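PDB 4NES: UDP-N-acetylglucosamine 2-epimerase from Methanocaldococcus jannaschii, which probably catalyses the reversible epimerisation at C-2 of UDP-N-acetylglucosamine to UDP-N-acetylmannosamine. Local coordinates for residues R10-I14 against M43-F48; H34-H38 against D95-V99. All blocks are in the same frame, centred on the assembly; numbering follows the deposited sequence.

In the fold
Interactions 1 and 2 lie about 11 Å apart, centre to centre, and line the nucleotide-sugar cleft from the side of the seven-stranded parallel sheet. Their segments alternate along the chain, and two probable side-chain hydrogen bonds join them: Asp44 OD1 to His34 NE2 at 2.7 Å and Glu12 OE1 to Thr96 OG1 at 2.8 Å. The Arg10 backbone N also meets His38 ND1. Both touch UDP-GlcNAc, interaction 1 through Pro11 and Met43, interaction 2 through direct hydrogen bonds to its N-acetyl and phosphate oxygens. UDP is bound by interaction 1, where the Arg10 side chain also comes within about 5 Å of that of His207, the active-site residue inferred by similarity.

Interaction 1. Residues R10-I14 against M43-F48; sequences RPEII and MDKIFF. With UDP (uridine-5'-diphosphate), chain C; UD1 (uridine-diphosphate-N-acetylglucosamine), chain B.
Arg10 and Ile13 at the start of helix 10-23 pack against Met43 and Phe47 around the start of helix 45-50, a buried and mainly apolar contact at the edge of the nucleotide-sugar cleft. No hydrogen bond crosses between the two segments, which together bury 383 Å². The apolar part centres on Ile13: its CG2 lies 3.7 Å from Phe47 CB, while its CD1 reaches Phe48 CE1 at 3.7 Å. Next to it, Ile14 CD1 approaches Phe47 CE1 obliquely.

Arg10 carries the contact into the ligand site. With CG anti to the backbone N (chi1 168°), its aliphatic part runs past Phe47, Arg10 CD standing 3.4 Å from Phe47 CZ, before a bend at chi3 turns the guanidinium nearly perpendicular to that ring, the planes 87° apart. The guanidinium is flanked on both faces: the methyl CE of Met43, a selenomethionine here, sits 3.7 Å over its centre, and C5 of the UDP uracil lies over the opposite face, offset toward the NH1 rim. At its edge, in plane, O1A of UDP accepts from NE at 3.1 Å and from NH2 at 2.8 Å, a two-pronged grip that would offset phosphate charge and limit rotation of the group. The Phe47 ring turns its edge to uracil O2.

Outside the pair, Asp44 OD1 is hydrogen-bonded to His34, at the end of strand 30-34. Ile13 also rests on Leu7 of strand 3-7, and Tyr271 of helix 271-280 packs on both Ile14 and Phe47.

Interaction 2. Residues H34-H38 against D95-V99; sequences HTNQH and DTNTV. With UD1 (uridine-diphosphate-N-acetylglucosamine), chain B.
Thr98 OG1 is the polar meeting point of this contact, with Gln37 OE1 and Thr35 OG1 each 2.8 Å away. The bond to Gln37 has a settled direction: the Thr98 hydroxyl donates to OE1 in the carbonyl plane, on a lone pair, at a C=O...donor angle of 144°. Thr98 N adds a weak bond to the same oxygen. The Thr35 and Thr98 side chains meet tip to tip through their hydroxyls. Thr35 OG1 also accepts from Gln37 N, forming an ST turn that folds the loop after strand 30-34.

Apolar contact is slight, with the methyls Thr35 CG2 and Thr98 CG2 3.6 Å apart.

These segments follow strands 30-34 and 89-93 of a parallel sheet in the GT-B fold, and helix 97-108 begins here. Thr96 is its N-cap, with OG1 accepting a weak bond from Val99 N; the same hydroxyl is hydrogen-bonded to Glu12.

Bonds to UDP-GlcNAc form the remaining group. Gln37 runs out extended, its CG turned away from the backbone N (chi1 -178°), and directs NE2 to the N-acetyl oxygen O7' at 3.0 Å and to phosphate oxygen O2A at 3.1 Å, both nearly straight. Asn97 N, in the first turn of the helix, also donates to O7', at 2.9 Å. His38 NE2 gives its N-H to phosphate oxygen O2B at 2.8 Å. A leucine in place of Gln37 would probably deprive O7' and O2A of a shared donor and the Thr98 hydroxyl of its acceptor. The side chain of Asn97 is held by Gln70 and Asn132 of its own chain and by Lys108 of the second subunit.

Interaction 1. Residues R10-I14 against M43-F48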
ATOM      1  N   ARG A  10      -9.321  15.438  12.022  1.00  6.64           N
ATOM      2  CA  ARG A  10      -9.337  15.764  13.450  1.00  7.71           C
ATOM      3  C   ARG A  10      -8.290  15.035  14.323  1.00  7.98           C
ATOM      4  O   ARG A  10      -7.481  15.694  14.973  1.00  7.72           O
ATOM      5  CB  ARG A  10     -10.746  15.584  14.030  1.00  7.56           C
ATOM      6  CG  ARG A  10     -10.774  15.614  15.553  1.00  7.75           C
ATOM      7  CD  ARG A  10     -12.210  15.607  16.073  1.00  8.00           C
ATOM      8  NE  ARG A  10     -12.864  14.300  15.946  1.00  8.44           N
ATOM      9  CZ  ARG A  10     -14.137  14.074  16.239  1.00  8.10           C
ATOM     10  NH1 ARG A  10     -14.918  15.071  16.632  1.00  8.73           N
ATOM     11  NH2 ARG A  10     -14.637  12.850  16.117  1.00  9.57           N
ATOM     12  N   PRO A  11      -8.296  13.687  14.356  1.00  7.29           N
ATOM     13  CA  PRO A  11      -7.338  13.017  15.254  1.00  7.88           C
ATOM     14  C   PRO A  11      -5.881  13.248  14.882  1.00  8.85           C
ATOM     15  O   PRO A  11      -5.033  13.286  15.781  1.00  9.06           O
ATOM     16  CB  PRO A  11      -7.688  11.531  15.097  1.00  7.90           C
ATOM     17  CG  PRO A  11      -8.369  11.439  13.747  1.00  8.25           C
ATOM     18  CD  PRO A  11      -9.141  12.711  13.634  1.00  8.03           C
ATOM     19  N   GLU A  12      -5.584  13.405  13.595  1.00  6.84           N
ATOM     20  CA  GLU A  12      -4.218  13.682  13.157  1.00  8.13           C
ATOM     21  C   GLU A  12      -3.750  15.028  13.666  1.00  7.75           C
ATOM     22  O   GLU A  12      -2.596  15.173  14.077  1.00  9.21           O
ATOM     23  CB  GLU A  12      -4.122  13.680  11.631  1.00  7.98           C
ATOM     24  CG  GLU A  12      -4.401  12.338  10.959  1.00  8.59           C
ATOM     25  CD  GLU A  12      -4.552  12.511   9.466  1.00 11.45           C
ATOM     26  OE1 GLU A  12      -5.684  12.378   8.951  1.00 13.08           O
ATOM     27  OE2 GLU A  12      -3.538  12.802   8.802  1.00 12.36           O
ATOM     28  N   ILE A  13      -4.629  16.027  13.620  1.00  7.10           N
ATOM     29  CA  ILE A  13      -4.239  17.369  14.032  1.00  8.12           C
ATOM     30  C   ILE A  13      -3.856  17.338  15.513  1.00  7.72           C
ATOM     31  O   ILE A  13      -2.821  17.884  15.929  1.00  9.05           O
ATOM     32  CB  ILE A  13      -5.376  18.382  13.784  1.00  8.17           C
ATOM     33  CG1 ILE A  13      -5.701  18.459  12.291  1.00 11.08           C
ATOM     34  CG2 ILE A  13      -4.995  19.750  14.313  1.00  8.86           C
ATOM     35  CD1 ILE A  13      -7.073  19.052  11.986  1.00 11.94           C
ATOM     36  N   ILE A  14      -4.673  16.662  16.305  1.00  7.22           N
ATOM     37  CA  ILE A  14      -4.436  16.574  17.742  1.00  6.96           C
ATOM     38  C   ILE A  14      -3.129  15.823  18.020  1.00  6.70           C
ATOM     39  O   ILE A  14      -2.283  16.299  18.790  1.00  7.43           O
ATOM     40  CB  ILE A  14      -5.641  15.894  18.436  1.00  8.31           C
ATOM     41  CG1 ILE A  14      -6.889  16.784  18.323  1.00  7.84           C
ATOM     42  CG2 ILE A  14      -5.311  15.549  19.884  1.00  9.59           C
ATOM     43  CD1 ILE A  14      -8.171  16.058  18.637  1.00  8.96           C
HETATM   44  N   MSE A  43     -14.429  20.134  12.921  1.00 10.42           N
HETATM   45  CA  MSE A  43     -13.585  18.959  12.704  1.00 11.38           C
HETATM   46  C   MSE A  43     -12.146  19.333  12.381  1.00 10.13           C
HETATM   47  O   MSE A  43     -11.285  18.464  12.242  1.00 12.01           O
HETATM   48  CB  MSE A  43     -14.148  18.102  11.564  1.00  9.97           C
HETATM   49  CG  MSE A  43     -15.523  17.518  11.859  1.00 11.49           C
HETATM   50 SE   MSE A  43     -15.575  16.336  13.406  1.00 13.31          SE
HETATM   51  CE  MSE A  43     -14.648  14.809  12.666  1.00  9.72           C
ATOM     52  N   ASP A  44     -11.875  20.627  12.259  1.00 10.43           N
ATOM     53  CA  ASP A  44     -10.625  21.058  11.649  1.00 10.35           C
ATOM     54  C   ASP A  44     -10.127  22.404  12.179  1.00  9.94           C
ATOM     55  O   ASP A  44      -9.195  22.443  12.987  1.00 10.01           O
ATOM     56  CB  ASP A  44     -10.793  21.093  10.127  1.00 10.64           C
ATOM     57  CG  ASP A  44      -9.608  21.696   9.427  1.00 15.17           C
ATOM     58  OD1 ASP A  44      -8.467  21.301   9.740  1.00 15.09           O
ATOM     59  OD2 ASP A  44      -9.817  22.576   8.570  1.00 15.45           O
ATOM     60  N   LYS A  45     -10.760  23.488  11.736  1.00 10.03           N
ATOM     61  CA  LYS A  45     -10.397  24.850  12.141  1.00 10.71           C
ATOM     62  C   LYS A  45     -10.284  25.002  13.655  1.00 11.56           C
ATOM     63  O   LYS A  45      -9.328  25.601  14.148  1.00 11.44           O
ATOM     64  CB  LYS A  45     -11.415  25.847  11.587  1.00 13.93           C
ATOM     65  CG  LYS A  45     -11.140  27.297  11.932  1.00 13.73           C
ATOM     66  CD  LYS A  45     -12.184  28.202  11.289  1.00 18.58           C
ATOM     67  CE  LYS A  45     -12.168  29.591  11.903  1.00 30.11           C
ATOM     68  NZ  LYS A  45     -12.977  30.558  11.112  1.00 34.22           N
ATOM     69  N   ILE A  46     -11.228  24.420  14.394  1.00  8.04           N
ATOM     70  CA  ILE A  46     -11.231  24.585  15.842  1.00  9.81           C
ATOM     71  C   ILE A  46      -9.964  24.020  16.486  1.00  9.38           C
ATOM     72  O   ILE A  46      -9.506  24.527  17.509  1.00 11.64           O
ATOM     73  CB  ILE A  46     -12.522  24.004  16.484  1.00  9.56           C
ATOM     74  CG1 ILE A  46     -12.649  24.427  17.952  1.00 13.32           C
ATOM     75  CG2 ILE A  46     -12.585  22.484  16.347  1.00 10.70           C
ATOM     76  CD1 ILE A  46     -14.066  24.270  18.517  1.00 14.45           C
ATOM     77  N   PHE A  47      -9.380  22.989  15.883  1.00  9.69           N
ATOM     78  CA  PHE A  47      -8.184  22.384  16.440  1.00 10.37           C
ATOM     79  C   PHE A  47      -6.946  23.199  16.144  1.00  9.28           C
ATOM     80  O   PHE A  47      -6.071  23.329  16.996  1.00 11.73           O
ATOM     81  CB  PHE A  47      -8.064  20.934  15.966  1.00  7.85           C
ATOM     82  CG  PHE A  47      -9.227  20.110  16.395  1.00  9.68           C
ATOM     83  CD1 PHE A  47      -9.343  19.721  17.726  1.00 12.02           C
ATOM     84  CD2 PHE A  47     -10.257  19.815  15.515  1.00 11.04           C
ATOM     85  CE1 PHE A  47     -10.440  19.002  18.156  1.00 10.77           C
ATOM     86  CE2 PHE A  47     -11.352  19.102  15.940  1.00 12.07           C
ATOM     87  CZ  PHE A  47     -11.448  18.702  17.268  1.00 11.20           C
ATOM     88  N   PHE A  48      -6.875  23.761  14.942  1.00 10.14           N
ATOM     89  CA  PHE A  48      -5.790  24.678  14.635  1.00 10.98           C
ATOM     90  C   PHE A  48      -5.817  25.873  15.581  1.00 10.76           C
ATOM     91  O   PHE A  48      -4.767  26.353  16.005  1.00 13.53           O
ATOM     92  CB  PHE A  48      -5.840  25.117  13.171  1.00 10.16           C
ATOM     93  CG  PHE A  48      -5.182  24.141  12.236  1.00  9.20           C
ATOM     94  CD1 PHE A  48      -5.855  23.012  11.801  1.00 10.88           C
ATOM     95  CD2 PHE A  48      -3.874  24.341  11.818  1.00 10.41           C
ATOM     96  CE1 PHE A  48      -5.237  22.105  10.950  1.00 11.49           C
ATOM     97  CE2 PHE A  48      -3.251  23.434  10.960  1.00 12.74           C
ATOM     98  CZ  PHE A  48      -3.939  22.316  10.527  1.00 11.19           C
TER
HETATM   99  N1  UDP C 401     -12.407  14.735  19.998  1.00  8.56           N
HETATM  100  C2  UDP C 401     -12.660  16.060  20.115  1.00  9.18           C
HETATM  101  N3  UDP C 401     -13.937  16.501  20.110  1.00  8.77           N
HETATM  102  C4  UDP C 401     -14.991  15.666  19.987  1.00  9.76           C
HETATM  103  C5  UDP C 401     -14.768  14.288  19.861  1.00  9.33           C
HETATM  104  C6  UDP C 401     -13.439  13.852  19.861  1.00  8.40           C
HETATM  105  O2  UDP C 401     -11.733  16.865  20.229  1.00  9.59           O
HETATM  106  O4  UDP C 401     -16.287  16.175  19.979  1.00 11.05           O
HETATM  107  C1' UDP C 401     -11.036  14.196  19.949  1.00  8.82           C
HETATM  108  C2' UDP C 401     -10.642  13.244  20.951  1.00  7.98           C
HETATM  109  O2' UDP C 401     -10.313  13.898  22.156  1.00 10.09           O
HETATM  110  C3' UDP C 401      -9.527  12.529  20.314  1.00  8.45           C
HETATM  111  C4' UDP C 401      -9.825  12.606  18.891  1.00  8.06           C
HETATM  112  O4' UDP C 401     -10.944  13.444  18.741  1.00  8.79           O
HETATM  113  O3' UDP C 401      -8.271  13.099  20.556  1.00  9.73           O
HETATM  114  C5' UDP C 401     -10.185  11.294  18.281  1.00 10.60           C
HETATM  115  O5' UDP C 401     -10.588  11.430  16.940  1.00  9.80           O
HETATM  116  PA  UDP C 401     -11.665  10.479  16.271  1.00  9.19           P
HETATM  117  O1A UDP C 401     -12.493  11.313  15.318  1.00 12.00           O
HETATM  118  O2A UDP C 401     -12.501   9.833  17.355  1.00  9.84           O
HETATM  119  O3A UDP C 401     -10.903   9.413  15.394  1.00  9.47           O
HETATM  120  PB  UDP C 401     -10.062   8.127  15.708  1.00  7.66           P
HETATM  121  O1B UDP C 401      -9.187   8.363  16.930  1.00 10.49           O
HETATM  122  O2B UDP C 401     -11.004   6.966  15.895  1.00  8.28           O
HETATM  123  O3B UDP C 401      -9.253   7.964  14.451  1.00  8.93           O
HETATM  124  C1' UD1 B 400     -11.971   9.458   8.860  1.00  7.78           C
HETATM  125  C2' UD1 B 400     -10.985   8.332   8.931  1.00  8.31           C
HETATM  126  C3' UD1 B 400     -11.046   7.651  10.212  1.00  8.08           C
HETATM  127  C4' UD1 B 400     -10.915   8.557  11.360  1.00  8.08           C
HETATM  128  C5' UD1 B 400     -11.865   9.720  11.228  1.00  8.00           C
HETATM  129  C6' UD1 B 400     -11.633  10.764  12.254  1.00  6.66           C
HETATM  130  C7' UD1 B 400     -10.518   7.240   6.657  1.00 10.10           C
HETATM  131  C8' UD1 B 400     -10.924   6.185   5.672  1.00  8.48           C
HETATM  132  N2' UD1 B 400     -11.291   7.334   7.873  1.00  8.97           N
HETATM  133  O1' UD1 B 400     -13.250   8.943   8.964  1.00  7.78           O
HETATM  134  O3' UD1 B 400     -10.016   6.648  10.268  1.00 10.23           O
HETATM  135  O4' UD1 B 400     -11.172   7.875  12.576  1.00  8.68           O
HETATM  136  O5' UD1 B 400     -11.707  10.364   9.968  1.00  8.48           O
HETATM  137  O6' UD1 B 400     -12.764  11.448  12.648  1.00  8.24           O
HETATM  138  O7' UD1 B 400      -9.568   7.992   6.424  1.00  9.34           O
HETATM  139  N1  UD1 B 400     -17.831  14.777   6.964  1.00 11.95           N
HETATM  140  C2  UD1 B 400     -18.246  16.032   7.144  1.00 13.82           C
HETATM  141  N3  UD1 B 400     -17.373  16.998   7.423  1.00 11.90           N
HETATM  142  C4  UD1 B 400     -16.062  16.742   7.517  1.00 14.12           C
HETATM  143  C5  UD1 B 400     -15.596  15.447   7.338  1.00 14.74           C
HETATM  144  C6  UD1 B 400     -16.520  14.452   7.060  1.00 14.14           C
HETATM  145  O2  UD1 B 400     -19.427  16.310   7.066  1.00 12.34           O
HETATM  146  O4  UD1 B 400     -15.184  17.747   7.801  1.00 12.90           O
HETATM  147  C1B UD1 B 400     -18.790  13.685   6.670  1.00 13.39           C
HETATM  148  C2B UD1 B 400     -19.132  13.535   5.243  1.00 10.67           C
HETATM  149  O2' UD1 B 400     -20.477  13.141   5.121  1.00 14.93           O
HETATM  150  C3B UD1 B 400     -18.263  12.468   4.803  1.00 10.46           C
HETATM  151  C4B UD1 B 400     -18.244  11.576   5.990  1.00  9.63           C
HETATM  152  O4B UD1 B 400     -18.281  12.427   7.119  1.00 11.38           O
HETATM  153  O3B UD1 B 400     -18.686  11.809   3.635  1.00 13.11           O
HETATM  154  C5B UD1 B 400     -17.026  10.726   6.055  1.00 10.39           C
HETATM  155  O5B UD1 B 400     -15.808  11.417   5.945  1.00 10.01           O
HETATM  156  PA  UD1 B 400     -14.480  10.639   5.740  1.00 11.23           P
HETATM  157  O1A UD1 B 400     -14.572   9.860   4.465  1.00 15.23           O
HETATM  158  O2A UD1 B 400     -13.351  11.617   5.733  1.00 13.47           O
HETATM  159  O3A UD1 B 400     -14.340   9.580   6.883  1.00 10.39           O
HETATM  160  PB  UD1 B 400     -14.513   9.741   8.461  1.00  9.17           P
HETATM  161  O1B UD1 B 400     -15.720   8.960   8.865  1.00  9.83           O
HETATM  162  O2B UD1 B 400     -14.473  11.189   8.868  1.00  9.93           O

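Interaction 2. Residues H34-H38 against D95-V99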
ATOM      1  N   HIS A  34      -2.073  20.154   4.155  1.00  9.51           N
ATOM      2  CA  HIS A  34      -3.378  19.708   4.625  1.00  9.88           C
ATOM      3  C   HIS A  34      -4.164  19.186   3.416  1.00 10.36           C
ATOM      4  O   HIS A  34      -4.349  19.912   2.440  1.00 10.22           O
ATOM      5  CB  HIS A  34      -4.098  20.905   5.257  1.00 10.39           C
ATOM      6  CG  HIS A  34      -5.224  20.555   6.183  1.00  8.85           C
ATOM      7  ND1 HIS A  34      -6.003  19.419   6.037  1.00 10.79           N
ATOM      8  CD2 HIS A  34      -5.723  21.207   7.256  1.00  8.37           C
ATOM      9  CE1 HIS A  34      -6.915  19.387   6.986  1.00 10.54           C
ATOM     10  NE2 HIS A  34      -6.772  20.466   7.744  1.00 10.35           N
ATOM     11  N   THR A  35      -4.613  17.932   3.458  1.00  8.95           N
ATOM     12  CA  THR A  35      -5.432  17.417   2.362  1.00  8.58           C
ATOM     13  C   THR A  35      -6.853  17.950   2.434  1.00 10.71           C
ATOM     14  O   THR A  35      -7.615  17.843   1.463  1.00 10.63           O
ATOM     15  CB  THR A  35      -5.523  15.888   2.376  1.00  7.82           C
ATOM     16  OG1 THR A  35      -6.105  15.481   3.623  1.00  9.29           O
ATOM     17  CG2 THR A  35      -4.150  15.263   2.206  1.00 11.44           C
ATOM     18  N   ASN A  36      -7.218  18.485   3.598  1.00  9.81           N
ATOM     19  CA  ASN A  36      -8.576  18.939   3.861  1.00  8.76           C
ATOM     20  C   ASN A  36      -9.569  17.804   3.685  1.00  8.84           C
ATOM     21  O   ASN A  36     -10.691  18.022   3.229  1.00 10.90           O
ATOM     22  CB  ASN A  36      -8.949  20.151   2.995  1.00  9.34           C
ATOM     23  CG  ASN A  36      -7.869  21.216   2.990  1.00 10.59           C
ATOM     24  OD1 ASN A  36      -7.231  21.441   1.969  1.00  9.89           O
ATOM     25  ND2 ASN A  36      -7.658  21.878   4.131  1.00 10.30           N
ATOM     26  N   GLN A  37      -9.141  16.596   4.052  1.00  8.39           N
ATOM     27  CA  GLN A  37     -10.047  15.461   4.152  1.00  8.01           C
ATOM     28  C   GLN A  37     -11.201  15.834   5.072  1.00  8.78           C
ATOM     29  O   GLN A  37     -12.367  15.601   4.753  1.00 10.35           O
ATOM     30  CB  GLN A  37      -9.318  14.214   4.673  1.00  9.49           C
ATOM     31  CG  GLN A  37     -10.252  13.014   4.735  1.00  8.26           C
ATOM     32  CD  GLN A  37      -9.582  11.715   5.158  1.00  8.30           C
ATOM     33  OE1 GLN A  37      -8.360  11.549   5.069  1.00  9.10           O
ATOM     34  NE2 GLN A  37     -10.390  10.789   5.634  1.00  8.06           N
ATOM     35  N   HIS A  38     -10.857  16.423   6.219  1.00  8.11           N
ATOM     36  CA  HIS A  38     -11.828  17.080   7.091  1.00 10.62           C
ATOM     37  C   HIS A  38     -11.804  18.574   6.830  1.00  9.82           C
ATOM     38  O   HIS A  38     -10.731  19.148   6.617  1.00 12.34           O
ATOM     39  CB  HIS A  38     -11.521  16.790   8.556  1.00  9.47           C
ATOM     40  CG  HIS A  38     -11.919  15.412   8.974  1.00  9.14           C
ATOM     41  ND1 HIS A  38     -11.838  14.969  10.269  1.00  8.57           N
ATOM     42  CD2 HIS A  38     -12.418  14.391   8.239  1.00  9.38           C
ATOM     43  CE1 HIS A  38     -12.289  13.723  10.327  1.00  8.65           C
ATOM     44  NE2 HIS A  38     -12.641  13.353   9.106  1.00  8.56           N
ATOM     45  N   ASP A  95      -3.660   6.442  10.614  1.00  8.45           N
ATOM     46  CA  ASP A  95      -4.209   5.410   9.744  1.00  7.07           C
ATOM     47  C   ASP A  95      -5.357   5.857   8.825  1.00  7.68           C
ATOM     48  O   ASP A  95      -6.156   5.031   8.366  1.00  7.37           O
ATOM     49  CB  ASP A  95      -4.651   4.227  10.607  1.00 11.20           C
ATOM     50  CG  ASP A  95      -5.617   4.635  11.692  1.00 13.29           C
ATOM     51  OD1 ASP A  95      -6.243   5.708  11.567  1.00 13.41           O
ATOM     52  OD2 ASP A  95      -5.750   3.891  12.683  1.00 17.56           O
ATOM     53  N   THR A  96      -5.435   7.141   8.526  1.00  8.47           N
ATOM     54  CA  THR A  96      -6.482   7.646   7.645  1.00  7.50           C
ATOM     55  C   THR A  96      -6.049   7.505   6.191  1.00  6.74           C
ATOM     56  O   THR A  96      -4.892   7.192   5.906  1.00  7.88           O
ATOM     57  CB  THR A  96      -6.783   9.120   7.946  1.00  8.43           C
ATOM     58  OG1 THR A  96      -5.630   9.902   7.611  1.00  9.25           O
ATOM     59  CG2 THR A  96      -7.106   9.308   9.426  1.00 11.14           C
ATOM     60  N   ASN A  97      -6.970   7.752   5.265  1.00  6.76           N
ATOM     61  CA  ASN A  97      -6.602   7.738   3.849  1.00  8.87           C
ATOM     62  C   ASN A  97      -5.520   8.769   3.521  1.00  7.35           C
ATOM     63  O   ASN A  97      -4.685   8.536   2.653  1.00  7.18           O
ATOM     64  CB  ASN A  97      -7.821   7.936   2.947  1.00  7.55           C
ATOM     65  CG  ASN A  97      -8.697   6.706   2.873  1.00  8.83           C
ATOM     66  OD1 ASN A  97      -8.331   5.629   3.348  1.00  8.53           O
ATOM     67  ND2 ASN A  97      -9.866   6.857   2.258  1.00 10.07           N
ATOM     68  N   THR A  98      -5.531   9.895   4.232  1.00  7.63           N
ATOM     69  CA  THR A  98      -4.499  10.904   4.068  1.00  6.86           C
ATOM     70  C   THR A  98      -3.112  10.335   4.362  1.00  7.63           C
ATOM     71  O   THR A  98      -2.155  10.610   3.634  1.00  8.27           O
ATOM     72  CB  THR A  98      -4.775  12.107   4.974  1.00  7.12           C
ATOM     73  OG1 THR A  98      -5.903  12.830   4.455  1.00  9.51           O
ATOM     74  CG2 THR A  98      -3.564  13.023   5.023  1.00  8.95           C
ATOM     75  N   VAL A  99      -3.010   9.525   5.416  1.00  8.00           N
ATOM     76  CA  VAL A  99      -1.740   8.918   5.808  1.00  6.92           C
ATOM     77  C   VAL A  99      -1.210   8.009   4.702  1.00  8.19           C
ATOM     78  O   VAL A  99      -0.045   8.101   4.304  1.00  9.05           O
ATOM     79  CB  VAL A  99      -1.903   8.106   7.104  1.00  7.23           C
ATOM     80  CG1 VAL A  99      -0.651   7.292   7.407  1.00  9.52           C
ATOM     81  CG2 VAL A  99      -2.251   9.033   8.249  1.00  8.65           C
TER
HETATM   82  C1' UD1 B 400     -11.971   9.458   8.860  1.00  7.78           C
HETATM   83  C2' UD1 B 400     -10.985   8.332   8.931  1.00  8.31           C
HETATM   84  C3' UD1 B 400     -11.046   7.651  10.212  1.00  8.08           C
HETATM   85  C4' UD1 B 400     -10.915   8.557  11.360  1.00  8.08           C
HETATM   86  C5' UD1 B 400     -11.865   9.720  11.228  1.00  8.00           C
HETATM   87  C6' UD1 B 400     -11.633  10.764  12.254  1.00  6.66           C
HETATM   88  C7' UD1 B 400     -10.518   7.240   6.657  1.00 10.10           C
HETATM   89  C8' UD1 B 400     -10.924   6.185   5.672  1.00  8.48           C
HETATM   90  N2' UD1 B 400     -11.291   7.334   7.873  1.00  8.97           N
HETATM   91  O1' UD1 B 400     -13.250   8.943   8.964  1.00  7.78           O
HETATM   92  O3' UD1 B 400     -10.016   6.648  10.268  1.00 10.23           O
HETATM   93  O4' UD1 B 400     -11.172   7.875  12.576  1.00  8.68           O
HETATM   94  O5' UD1 B 400     -11.707  10.364   9.968  1.00  8.48           O
HETATM   95  O6' UD1 B 400     -12.764  11.448  12.648  1.00  8.24           O
HETATM   96  O7' UD1 B 400      -9.568   7.992   6.424  1.00  9.34           O
HETATM   97  N1  UD1 B 400     -17.831  14.777   6.964  1.00 11.95           N
HETATM   98  C2  UD1 B 400     -18.246  16.032   7.144  1.00 13.82           C
HETATM   99  N3  UD1 B 400     -17.373  16.998   7.423  1.00 11.90           N
HETATM  100  C4  UD1 B 400     -16.062  16.742   7.517  1.00 14.12           C
HETATM  101  C5  UD1 B 400     -15.596  15.447   7.338  1.00 14.74           C
HETATM  102  C6  UD1 B 400     -16.520  14.452   7.060  1.00 14.14           C
HETATM  103  O2  UD1 B 400     -19.427  16.310   7.066  1.00 12.34           O
HETATM  104  O4  UD1 B 400     -15.184  17.747   7.801  1.00 12.90           O
HETATM  105  C1B UD1 B 400     -18.790  13.685   6.670  1.00 13.39           C
HETATM  106  C2B UD1 B 400     -19.132  13.535   5.243  1.00 10.67           C
HETATM  107  O2' UD1 B 400     -20.477  13.141   5.121  1.00 14.93           O
HETATM  108  C3B UD1 B 400     -18.263  12.468   4.803  1.00 10.46           C
HETATM  109  C4B UD1 B 400     -18.244  11.576   5.990  1.00  9.63           C
HETATM  110  O4B UD1 B 400     -18.281  12.427   7.119  1.00 11.38           O
HETATM  111  O3B UD1 B 400     -18.686  11.809   3.635  1.00 13.11           O
HETATM  112  C5B UD1 B 400     -17.026  10.726   6.055  1.00 10.39           C
HETATM  113  O5B UD1 B 400     -15.808  11.417   5.945  1.00 10.01           O
HETATM  114  PA  UD1 B 400     -14.480  10.639   5.740  1.00 11.23           P
HETATM  115  O1A UD1 B 400     -14.572   9.860   4.465  1.00 15.23           O
HETATM  116  O2A UD1 B 400     -13.351  11.617   5.733  1.00 13.47           O
HETATM  117  O3A UD1 B 400     -14.340   9.580   6.883  1.00 10.39           O
HETATM  118  PB  UD1 B 400     -14.513   9.741   8.461  1.00  9.17           P
HETATM  119  O1B UD1 B 400     -15.720   8.960   8.865  1.00  9.83           O
HETATM  120  O2B UD1 B 400     -14.473  11.189   8.868  1.00  9.93           O